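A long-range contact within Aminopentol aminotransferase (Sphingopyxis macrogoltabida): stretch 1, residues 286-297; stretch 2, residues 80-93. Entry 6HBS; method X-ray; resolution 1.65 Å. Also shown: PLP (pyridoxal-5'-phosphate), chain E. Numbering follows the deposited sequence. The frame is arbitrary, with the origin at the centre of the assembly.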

# COMPACT_ATOMS: atom_id res chain seq x y z
N GLY A 286 -1.98 -7.66 -3.08
CA GLY A 286 -0.81 -6.88 -3.38
C GLY A 286 0.46 -7.62 -2.98
O GLY A 286 0.45 -8.41 -2.05
N SER A 287 1.52 -7.33 -3.72
CA SER A 287 2.85 -7.92 -3.54
C SER A 287 3.26 -7.98 -2.06
O SER A 287 3.96 -8.91 -1.66
CB SER A 287 3.88 -7.09 -4.27
OG SER A 287 3.54 -7.02 -5.63
N PHE A 288 2.93 -6.93 -1.31
CA PHE A 288 3.48 -6.72 -0.00
C PHE A 288 2.47 -7.06 1.09
O PHE A 288 2.76 -6.91 2.27
CB PHE A 288 3.99 -5.29 0.14
CG PHE A 288 5.12 -4.92 -0.79
CD1 PHE A 288 6.31 -5.64 -0.80
CD2 PHE A 288 5.01 -3.84 -1.64
CE1 PHE A 288 7.33 -5.30 -1.68
CE2 PHE A 288 6.04 -3.49 -2.50
CZ PHE A 288 7.21 -4.23 -2.53
N TRP A 289 1.27 -7.50 0.70
CA TRP A 289 0.15 -7.67 1.66
C TRP A 289 0.38 -8.85 2.60
O TRP A 289 -0.33 -8.94 3.61
CB TRP A 289 -1.19 -7.81 0.93
CG TRP A 289 -1.67 -6.57 0.23
CD1 TRP A 289 -0.93 -5.48 -0.16
CD2 TRP A 289 -3.02 -6.29 -0.19
NE1 TRP A 289 -1.74 -4.54 -0.75
CE2 TRP A 289 -3.02 -5.02 -0.80
CE3 TRP A 289 -4.23 -6.98 -0.08
CZ2 TRP A 289 -4.18 -4.45 -1.36
CZ3 TRP A 289 -5.38 -6.41 -0.62
CH2 TRP A 289 -5.35 -5.15 -1.21
N PHE A 290 1.29 -9.77 2.25
CA PHE A 290 1.49 -11.02 2.98
C PHE A 290 2.81 -10.99 3.76
O PHE A 290 3.22 -12.02 4.30
CB PHE A 290 1.38 -12.21 2.01
CG PHE A 290 0.08 -12.16 1.24
CD1 PHE A 290 -1.11 -12.44 1.87
CD2 PHE A 290 0.04 -11.68 -0.05
CE1 PHE A 290 -2.32 -12.31 1.19
CE2 PHE A 290 -1.16 -11.57 -0.73
CZ PHE A 290 -2.34 -11.89 -0.11
N SER A 291 3.44 -9.82 3.86
CA SER A 291 4.73 -9.68 4.53
C SER A 291 4.58 -9.86 6.05
O SER A 291 3.71 -9.26 6.69
CB SER A 291 5.36 -8.36 4.19
OG SER A 291 5.51 -8.23 2.79
N ALA A 292 5.49 -10.67 6.63
CA ALA A 292 5.42 -11.12 8.00
C ALA A 292 5.89 -10.07 9.01
O ALA A 292 5.36 -10.04 10.11
CB ALA A 292 6.24 -12.38 8.16
N VAL A 293 6.90 -9.25 8.71
CA VAL A 293 7.47 -8.37 9.75
C VAL A 293 6.40 -7.37 10.24
O VAL A 293 6.23 -7.19 11.44
CB VAL A 293 8.78 -7.70 9.31
CG1 VAL A 293 9.25 -6.59 10.27
CG2 VAL A 293 9.89 -8.75 9.18
N PRO A 294 5.64 -6.69 9.37
CA PRO A 294 4.56 -5.82 9.83
C PRO A 294 3.51 -6.60 10.63
O PRO A 294 2.96 -6.05 11.57
CB PRO A 294 4.02 -5.19 8.55
CG PRO A 294 5.20 -5.24 7.62
CD PRO A 294 5.86 -6.57 7.92
N MET A 295 3.29 -7.88 10.30
CA MET A 295 2.35 -8.68 11.02
C MET A 295 2.86 -8.99 12.44
O MET A 295 2.05 -9.03 13.41
CB MET A 295 2.03 -9.97 10.28
CG MET A 295 1.27 -9.71 8.99
SD MET A 295 0.73 -11.26 8.29
CE MET A 295 0.25 -10.66 6.67
N ALA A 296 4.16 -9.25 12.58
CA ALA A 296 4.78 -9.49 13.89
C ALA A 296 4.67 -8.24 14.77
O ALA A 296 4.35 -8.32 15.99
CB ALA A 296 6.23 -9.93 13.71
N ALA A 297 4.96 -7.08 14.18
CA ALA A 297 4.77 -5.81 14.89
C ALA A 297 3.30 -5.62 15.33
O ALA A 297 3.03 -5.14 16.44
CB ALA A 297 5.24 -4.67 14.05
N1 PLP E . 1.77 -4.21 -12.37
C2 PLP E . 2.33 -5.42 -12.62
C2A PLP E . 2.92 -5.71 -13.99
C3 PLP E . 2.42 -6.45 -11.59
O3 PLP E . 2.99 -7.66 -11.86
C4 PLP E . 1.90 -6.17 -10.23
C4A PLP E . 2.03 -7.23 -9.18
C5 PLP E . 1.28 -4.82 -10.08
C6 PLP E . 1.26 -3.92 -11.15
C5A PLP E . 0.67 -4.39 -8.78
O4P PLP E . 1.62 -4.42 -7.71
P PLP E . 1.03 -4.70 -6.23
O1P PLP E . 2.25 -4.37 -5.37
O2P PLP E . -0.16 -3.75 -6.04
O3P PLP E . 0.64 -6.13 -6.12
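Stretch 2 80-93: AQRLLGDTMTGPSE

Stretch 2 enters as the last turn of a helix, leaves helical conformation at Gly 85, and continues as an irregular loop, with Ser 92 just before the turn into the next helix. It runs against stretch 1 in opposite order: Phe 290 faces Pro 91 (CA to CA 4.9 Å), Ser 291 faces Thr 87 (CA to CA 4.4 Å) and Ala 292 faces Asp 86 (CA to CA 4.5 Å).

Asp 86 anchors the contact. Its backbone O accepts from Ala 292 N (2.9 Å), and its carboxylate OD1 accepts from Val 293 N (2.9 Å), so a single residue satisfies two amides at the start of the helix, where no preceding helical turn supplies carbonyls. Aspartate suits this place because its short side chain, with chi1 in t, brings OD1 to one amide while its own carbonyl serves the other. Next to it, Ser 291 OG and Thr 87 OG1 lie 2.7 Å apart; Ser 291 OG is also 3.1 Å from Phe 288 O, and which acceptor takes its proton is not settled.

Gln 81 NE2 reaches forward along its own chain to donate to Gly 85 O (3.0 Å), satisfying a carbonyl that has left the helix. The same carbonyl oxygen packs 3.4 Å from Ala 292 CB, while Ala 296 CB meets Gln 81 CB at 3.4 Å; small methyl groups let the backbones come this close. Val 293 adds apolar bulk, its CG2 lying 3.8 Å from Arg 82 CA.

At the other end, Phe 290 CB meets Pro 91 CB at 4.1 Å. Water fills the polar gaps: water 2 accepts from Ser 92 N (2.9 Å) and donates to Phe 290 O (2.6 Å), while water 1 accepts from Met 88 N (2.9 Å) and lies 2.8 Å from both Phe 290 O and Gly 90 O.

Ser 287 N and OG also donate to PLP O3P (2.8 Å) and O1P (3.0 Å), respectively, holding the cofactor's phosphate.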

# COMPACT_ATOMS: atom_id res chain seq x y z
N ALA A 80 12.73 -10.24 15.90
CA ALA A 80 12.61 -11.69 15.95
C ALA A 80 12.03 -12.23 14.63
O ALA A 80 12.46 -13.28 14.13
CB ALA A 80 11.78 -12.13 17.13
N GLN A 81 11.02 -11.55 14.07
CA GLN A 81 10.44 -12.01 12.81
C GLN A 81 11.40 -11.72 11.65
O GLN A 81 11.49 -12.52 10.74
CB GLN A 81 9.07 -11.37 12.57
CG GLN A 81 8.37 -11.88 11.31
CD GLN A 81 8.13 -13.37 11.42
OE1 GLN A 81 7.76 -13.88 12.47
NE2 GLN A 81 8.35 -14.07 10.32
N ARG A 82 12.14 -10.62 11.68
CA ARG A 82 13.07 -10.31 10.61
C ARG A 82 14.14 -11.42 10.45
O ARG A 82 14.60 -11.68 9.32
CB ARG A 82 13.69 -8.94 10.85
CG ARG A 82 14.28 -8.30 9.60
CD ARG A 82 14.73 -6.87 9.88
NE ARG A 82 13.65 -6.05 10.43
CZ ARG A 82 13.60 -5.56 11.67
NH1 ARG A 82 14.54 -5.89 12.54
NH2 ARG A 82 12.62 -4.74 12.03
N LEU A 83 14.50 -12.09 11.55
CA LEU A 83 15.47 -13.20 11.49
C LEU A 83 14.87 -14.40 10.76
O LEU A 83 15.63 -15.29 10.33
CB LEU A 83 15.90 -13.62 12.90
CG LEU A 83 16.76 -12.63 13.66
CD1 LEU A 83 17.09 -13.15 15.04
CD2 LEU A 83 18.02 -12.29 12.90
N LEU A 84 13.53 -14.52 10.75
CA LEU A 84 12.85 -15.63 10.16
C LEU A 84 12.59 -15.33 8.68
O LEU A 84 13.18 -15.99 7.83
CB LEU A 84 11.56 -15.95 10.92
CG LEU A 84 11.80 -16.36 12.37
CD1 LEU A 84 10.47 -16.45 13.13
CD2 LEU A 84 12.55 -17.68 12.42
N GLY A 85 11.75 -14.32 8.40
CA GLY A 85 11.39 -13.95 7.04
C GLY A 85 10.33 -12.86 7.04
O GLY A 85 9.61 -12.68 8.02
N ASP A 86 10.29 -12.11 5.94
CA ASP A 86 9.39 -10.98 5.80
C ASP A 86 8.51 -11.21 4.57
O ASP A 86 7.42 -11.72 4.70
CB ASP A 86 10.17 -9.66 5.78
CG ASP A 86 9.25 -8.44 5.80
OD1 ASP A 86 8.08 -8.64 6.14
OD2 ASP A 86 9.73 -7.31 5.48
N THR A 87 8.98 -10.84 3.38
CA THR A 87 8.19 -10.95 2.17
C THR A 87 8.64 -12.22 1.46
O THR A 87 9.73 -12.26 0.90
CB THR A 87 8.39 -9.73 1.27
OG1 THR A 87 8.05 -8.55 2.01
CG2 THR A 87 7.58 -9.84 0.01
N MET A 88 7.77 -13.23 1.52
CA MET A 88 8.11 -14.60 1.10
C MET A 88 7.08 -15.10 0.07
O MET A 88 6.05 -14.43 -0.21
CB MET A 88 8.16 -15.51 2.33
CG MET A 88 9.10 -15.05 3.41
SD MET A 88 9.13 -16.27 4.77
CE MET A 88 7.62 -15.87 5.65
N THR A 89 7.33 -16.29 -0.48
CA THR A 89 6.50 -16.85 -1.57
C THR A 89 5.06 -17.07 -1.09
O THR A 89 4.09 -17.09 -1.87
CB THR A 89 7.19 -18.11 -2.12
OG1 THR A 89 8.35 -17.62 -2.80
CG2 THR A 89 6.29 -18.93 -2.99
N GLY A 90 4.91 -17.24 0.22
CA GLY A 90 3.61 -17.29 0.89
C GLY A 90 3.68 -16.51 2.20
O GLY A 90 4.75 -16.13 2.68
N PRO A 91 2.52 -16.26 2.85
CA PRO A 91 2.54 -15.61 4.15
C PRO A 91 3.26 -16.50 5.16
O PRO A 91 3.27 -17.72 5.00
CB PRO A 91 1.06 -15.49 4.52
CG PRO A 91 0.36 -16.50 3.65
CD PRO A 91 1.17 -16.56 2.38
N SER A 92 3.77 -15.88 6.21
CA SER A 92 4.16 -16.58 7.43
C SER A 92 2.93 -17.19 8.11
O SER A 92 1.80 -16.64 8.03
CB SER A 92 4.87 -15.68 8.38
OG SER A 92 5.06 -16.33 9.63
N GLU A 93 3.15 -18.32 8.78
CA GLU A 93 2.21 -18.87 9.75
C GLU A 93 1.67 -17.78 10.70
O GLU A 93 0.56 -17.94 11.18
CB GLU A 93 2.87 -19.98 10.57
CG GLU A 93 4.08 -19.53 11.38
CD GLU A 93 4.84 -20.65 12.07
OE1 GLU A 93 4.53 -21.83 11.83
OE2 GLU A 93 5.74 -20.33 12.83
O HOH W 1 5.13 -13.36 2.76
O HOH W 2 3.02 -13.09 6.70